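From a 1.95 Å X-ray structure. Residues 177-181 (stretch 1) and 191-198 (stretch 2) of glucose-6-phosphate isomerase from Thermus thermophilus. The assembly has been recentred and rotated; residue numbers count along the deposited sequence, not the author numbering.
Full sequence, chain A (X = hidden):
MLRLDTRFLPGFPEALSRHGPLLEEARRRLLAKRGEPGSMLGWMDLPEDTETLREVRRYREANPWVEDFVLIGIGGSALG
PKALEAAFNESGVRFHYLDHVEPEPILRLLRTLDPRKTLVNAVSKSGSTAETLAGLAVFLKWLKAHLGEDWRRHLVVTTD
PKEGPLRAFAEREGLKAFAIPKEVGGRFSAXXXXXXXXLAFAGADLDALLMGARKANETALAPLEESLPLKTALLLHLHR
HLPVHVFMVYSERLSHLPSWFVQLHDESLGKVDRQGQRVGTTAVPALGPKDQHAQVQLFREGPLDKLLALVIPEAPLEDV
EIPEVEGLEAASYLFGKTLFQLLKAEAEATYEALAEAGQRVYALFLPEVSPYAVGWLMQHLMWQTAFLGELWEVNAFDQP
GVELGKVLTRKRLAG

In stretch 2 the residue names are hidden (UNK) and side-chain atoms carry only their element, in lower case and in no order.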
ATOM      1  N   ALA A 177      19.042   3.749 -24.551  1.00 29.29           N
ATOM      2  CA  ALA A 177      17.591   3.755 -24.479  1.00 29.05           C
ATOM      3  C   ALA A 177      17.011   2.388 -24.786  1.00 29.51           C
ATOM      4  O   ALA A 177      17.506   1.658 -25.648  1.00 28.72           O
ATOM      5  CB  ALA A 177      17.027   4.797 -25.439  1.00 29.41           C
ATOM      6  N   PHE A 178      15.968   2.044 -24.048  1.00 27.20           N
ATOM      7  CA  PHE A 178      15.282   0.782 -24.227  1.00 26.12           C
ATOM      8  C   PHE A 178      13.882   1.131 -24.689  1.00 24.34           C
ATOM      9  O   PHE A 178      13.385   2.222 -24.412  1.00 24.24           O
ATOM     10  CB  PHE A 178      15.262   0.008 -22.910  1.00 25.14           C
ATOM     11  CG  PHE A 178      16.578  -0.630 -22.571  1.00 25.93           C
ATOM     12  CD1 PHE A 178      16.967  -1.817 -23.184  1.00 26.90           C
ATOM     13  CD2 PHE A 178      17.430  -0.044 -21.641  1.00 26.84           C
ATOM     14  CE1 PHE A 178      18.182  -2.415 -22.874  1.00 27.10           C
ATOM     15  CE2 PHE A 178      18.649  -0.631 -21.320  1.00 26.87           C
ATOM     16  CZ  PHE A 178      19.026  -1.820 -21.937  1.00 28.77           C
ATOM     17  N   ALA A 179      13.244   0.199 -25.386  1.00 24.47           N
ATOM     18  CA  ALA A 179      11.928   0.453 -25.933  1.00 24.13           C
ATOM     19  C   ALA A 179      10.735  -0.226 -25.284  1.00 24.52           C
ATOM     20  O   ALA A 179      10.789  -1.391 -24.895  1.00 23.81           O
ATOM     21  CB  ALA A 179      11.935   0.115 -27.424  1.00 24.83           C
ATOM     22  N   ILE A 180       9.657   0.537 -25.162  1.00 24.31           N
ATOM     23  CA  ILE A 180       8.400   0.004 -24.675  1.00 23.98           C
ATOM     24  C   ILE A 180       7.686  -0.154 -26.017  1.00 24.72           C
ATOM     25  O   ILE A 180       7.455   0.833 -26.726  1.00 24.35           O
ATOM     26  CB  ILE A 180       7.621   1.008 -23.809  1.00 24.51           C
ATOM     27  CG1 ILE A 180       8.367   1.252 -22.496  1.00 24.64           C
ATOM     28  CG2 ILE A 180       6.214   0.469 -23.530  1.00 25.56           C
ATOM     29  CD1 ILE A 180       7.712   2.313 -21.611  1.00 20.75           C
ATOM     30  N   PRO A 181       7.366  -1.398 -26.406  1.00 24.73           N
ATOM     31  CA  PRO A 181       6.686  -1.641 -27.681  1.00 25.60           C
ATOM     32  C   PRO A 181       5.435  -0.788 -27.868  1.00 25.26           C
ATOM     33  O   PRO A 181       4.663  -0.571 -26.935  1.00 24.79           O
ATOM     34  CB  PRO A 181       6.360  -3.132 -27.624  1.00 25.20           C
ATOM     35  CG  PRO A 181       7.453  -3.684 -26.769  1.00 24.01           C
ATOM     36  CD  PRO A 181       7.570  -2.658 -25.671  1.00 24.12           C
ATOM     37  N   UNK A 191       6.643  -6.748 -18.218  1.00 21.19           N
ATOM     38  CA  UNK A 191       7.626  -7.666 -18.765  1.00 22.27           C
ATOM     39  C   UNK A 191       8.416  -7.113 -19.953  1.00 23.07           C
ATOM     40  O   UNK A 191       9.092  -7.859 -20.661  1.00 24.87           O
ATOM     41  c   UNK A 191       6.178  -9.609 -17.924  1.00 24.52           C
ATOM     42  c   UNK A 191       7.070  -9.645 -16.692  1.00 24.29           C
ATOM     43  c   UNK A 191       6.959  -9.005 -19.110  1.00 22.38           C
ATOM     44  c   UNK A 191       5.693 -11.017 -18.256  1.00 23.08           C
ATOM     45  N   UNK A 192       8.323  -5.807 -20.171  1.00 23.13           N
ATOM     46  CA  UNK A 192       9.096  -5.158 -21.226  1.00 23.24           C
ATOM     47  C   UNK A 192      10.317  -4.627 -20.460  1.00 23.74           C
ATOM     48  O   UNK A 192      10.483  -4.934 -19.276  1.00 22.34           O
ATOM     49  c   UNK A 192       8.309  -3.998 -21.850  1.00 23.37           C
ATOM     50  o   UNK A 192       8.256  -2.871 -20.992  1.00 22.03           O
ATOM     51  N   UNK A 193      11.199  -3.853 -21.116  1.00 23.75           N
ATOM     52  CA  UNK A 193      12.355  -3.352 -20.365  1.00 23.78           C
ATOM     53  C   UNK A 193      11.953  -2.551 -19.116  1.00 23.81           C
ATOM     54  O   UNK A 193      12.766  -2.374 -18.206  1.00 24.66           O
ATOM     55  c   UNK A 193      12.834  -3.274 -22.676  1.00 21.98           C
ATOM     56  c   UNK A 193      11.351  -3.582 -22.558  1.00 22.60           C
ATOM     57  c   UNK A 193      13.100  -2.513 -21.400  1.00 21.62           C
ATOM     58  N   UNK A 194      10.706  -2.077 -19.080  1.00 23.09           N
ATOM     59  CA  UNK A 194      10.196  -1.320 -17.933  1.00 22.18           C
ATOM     60  C   UNK A 194      10.534  -2.085 -16.654  1.00 22.95           C
ATOM     61  O   UNK A 194      11.019  -1.510 -15.683  1.00 22.46           O
ATOM     62  c   UNK A 194       8.658  -1.140 -17.997  1.00 21.76           C
ATOM     63  c   UNK A 194       8.134  -0.592 -16.672  1.00 20.27           C
ATOM     64  c   UNK A 194       8.289  -0.198 -19.129  1.00 21.99           C
ATOM     65  N   UNK A 195      10.274  -3.388 -16.666  1.00 21.93           N
ATOM     66  CA  UNK A 195      10.576  -4.207 -15.506  1.00 21.81           C
ATOM     67  C   UNK A 195      11.879  -4.984 -15.645  1.00 22.95           C
ATOM     68  O   UNK A 195      12.571  -5.218 -14.656  1.00 24.10           O
ATOM     69  N   UNK A 196      12.227  -5.377 -16.868  1.00 21.64           N
ATOM     70  CA  UNK A 196      13.448  -6.154 -17.079  1.00 22.46           C
ATOM     71  C   UNK A 196      14.730  -5.412 -16.719  1.00 22.09           C
ATOM     72  O   UNK A 196      15.625  -5.995 -16.100  1.00 22.46           O
ATOM     73  c   UNK A 196      13.531  -6.643 -18.525  1.00 22.03           C
ATOM     74  c   UNK A 196      12.277  -8.745 -18.002  1.00 21.55           C
ATOM     75  c   UNK A 196      12.535  -7.967 -20.374  1.00 23.62           C
ATOM     76  c   UNK A 196      12.360  -7.540 -18.935  1.00 23.03           C
ATOM     77  N   UNK A 197      14.821  -4.138 -17.088  1.00 22.15           N
ATOM     78  CA  UNK A 197      16.020  -3.361 -16.790  1.00 23.55           C
ATOM     79  C   UNK A 197      16.284  -3.283 -15.279  1.00 24.28           C
ATOM     80  O   UNK A 197      17.353  -3.674 -14.813  1.00 25.18           O
ATOM     81  c   UNK A 197      15.918  -1.952 -17.386  1.00 24.13           C
ATOM     82  c   UNK A 197      18.392  -1.831 -17.800  1.00 22.66           C
ATOM     83  c   UNK A 197      17.000   0.262 -17.828  1.00 23.99           C
ATOM     84  c   UNK A 197      17.185  -1.106 -17.188  1.00 23.78           C
ATOM     85  N   UNK A 198      15.323  -2.763 -14.495  1.00 25.15           N
ATOM     86  CA  UNK A 198      15.605  -2.712 -13.055  1.00 24.78           C
ATOM     87  C   UNK A 198      15.851  -4.102 -12.471  1.00 25.29           C
ATOM     88  O   UNK A 198      16.706  -4.261 -11.612  1.00 24.91           O
ATOM     89  c   UNK A 198      14.362  -2.029 -12.467  1.00 26.45           C
ATOM     90  c   UNK A 198      13.286  -2.278 -13.510  1.00 27.23           C
ATOM     91  c   UNK A 198      14.042  -2.099 -14.803  1.00 25.04           C
TER

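Position 191 carries four side-chain carbons, forked at the second, and none comes within reach of stretch 1. A chain that forks one carbon beyond CB is leucine, L191; it is buried, as suits so apolar a group, but its partners lie elsewhere in the structure.

Position 192 has one carbon followed by one oxygen, and its CB lies 4.1 Å from CD of P181. This is the pattern of serine. In S192, with chi1 in the p well, OG accepts a hydrogen bond from the backbone N of position 194 at 3.2 Å. This is an N-cap: a short polar side chain satisfies an amide that, in the first turn of a helix, has no preceding carbonyl to pair with.

At position 193 three carbons close a ring onto the backbone N. The CB packs 3.6 Å from CB of F178, and the ring carbon bonded to N approaches O of A179 to 3.3 Å. The ring identifies proline. P193 opens the helix, where the lack of an amide hydrogen costs nothing and the restricted phi, here -57°, is already helical.

Position 194 shows a CB bearing two carbons, one of them 3.6 Å from CD1 of I180; this is valine. V194 meets isoleucine through the compact branch CG2, while its backbone N makes the capping bond.

Position 195 has no side-chain atoms, touches nothing on stretch 1 and is glycine. An ideal CB here would have nothing of stretch 1 within 5.5 Å, so this contact does not account for G195. Its N donates to O of S192 at 3.0 Å.

Position 196 has four carbons forked at the second, out of reach of stretch 1: again leucine. Apolar L196 suits a buried position and packs elsewhere in the structure; its N also bonds to O of S192, at 3.0 Å.

Position 197 repeats the forked four-carbon pattern, but its CA-to-CB bond points toward stretch 1 and a terminal carbon lies 3.7 Å from CE2 of F178. This leucine, L197, lies one helical turn after P193; its length lets CD1 reach the aromatic ring.

Position 198 has three carbons closed onto N and does not touch stretch 1: proline. P198 has no amide hydrogen to give the preceding turn, and the helix is kinked here.

The contact works by apolar packing, with no hydrogen bond between the stretches. P193 and L197 both approach F178 obliquely to its ring, while V194 packs against I180. S192 supports the arrangement by capping the helix that carries these side chains.

Stretch 2, residues 191-198: LSPVGLLP
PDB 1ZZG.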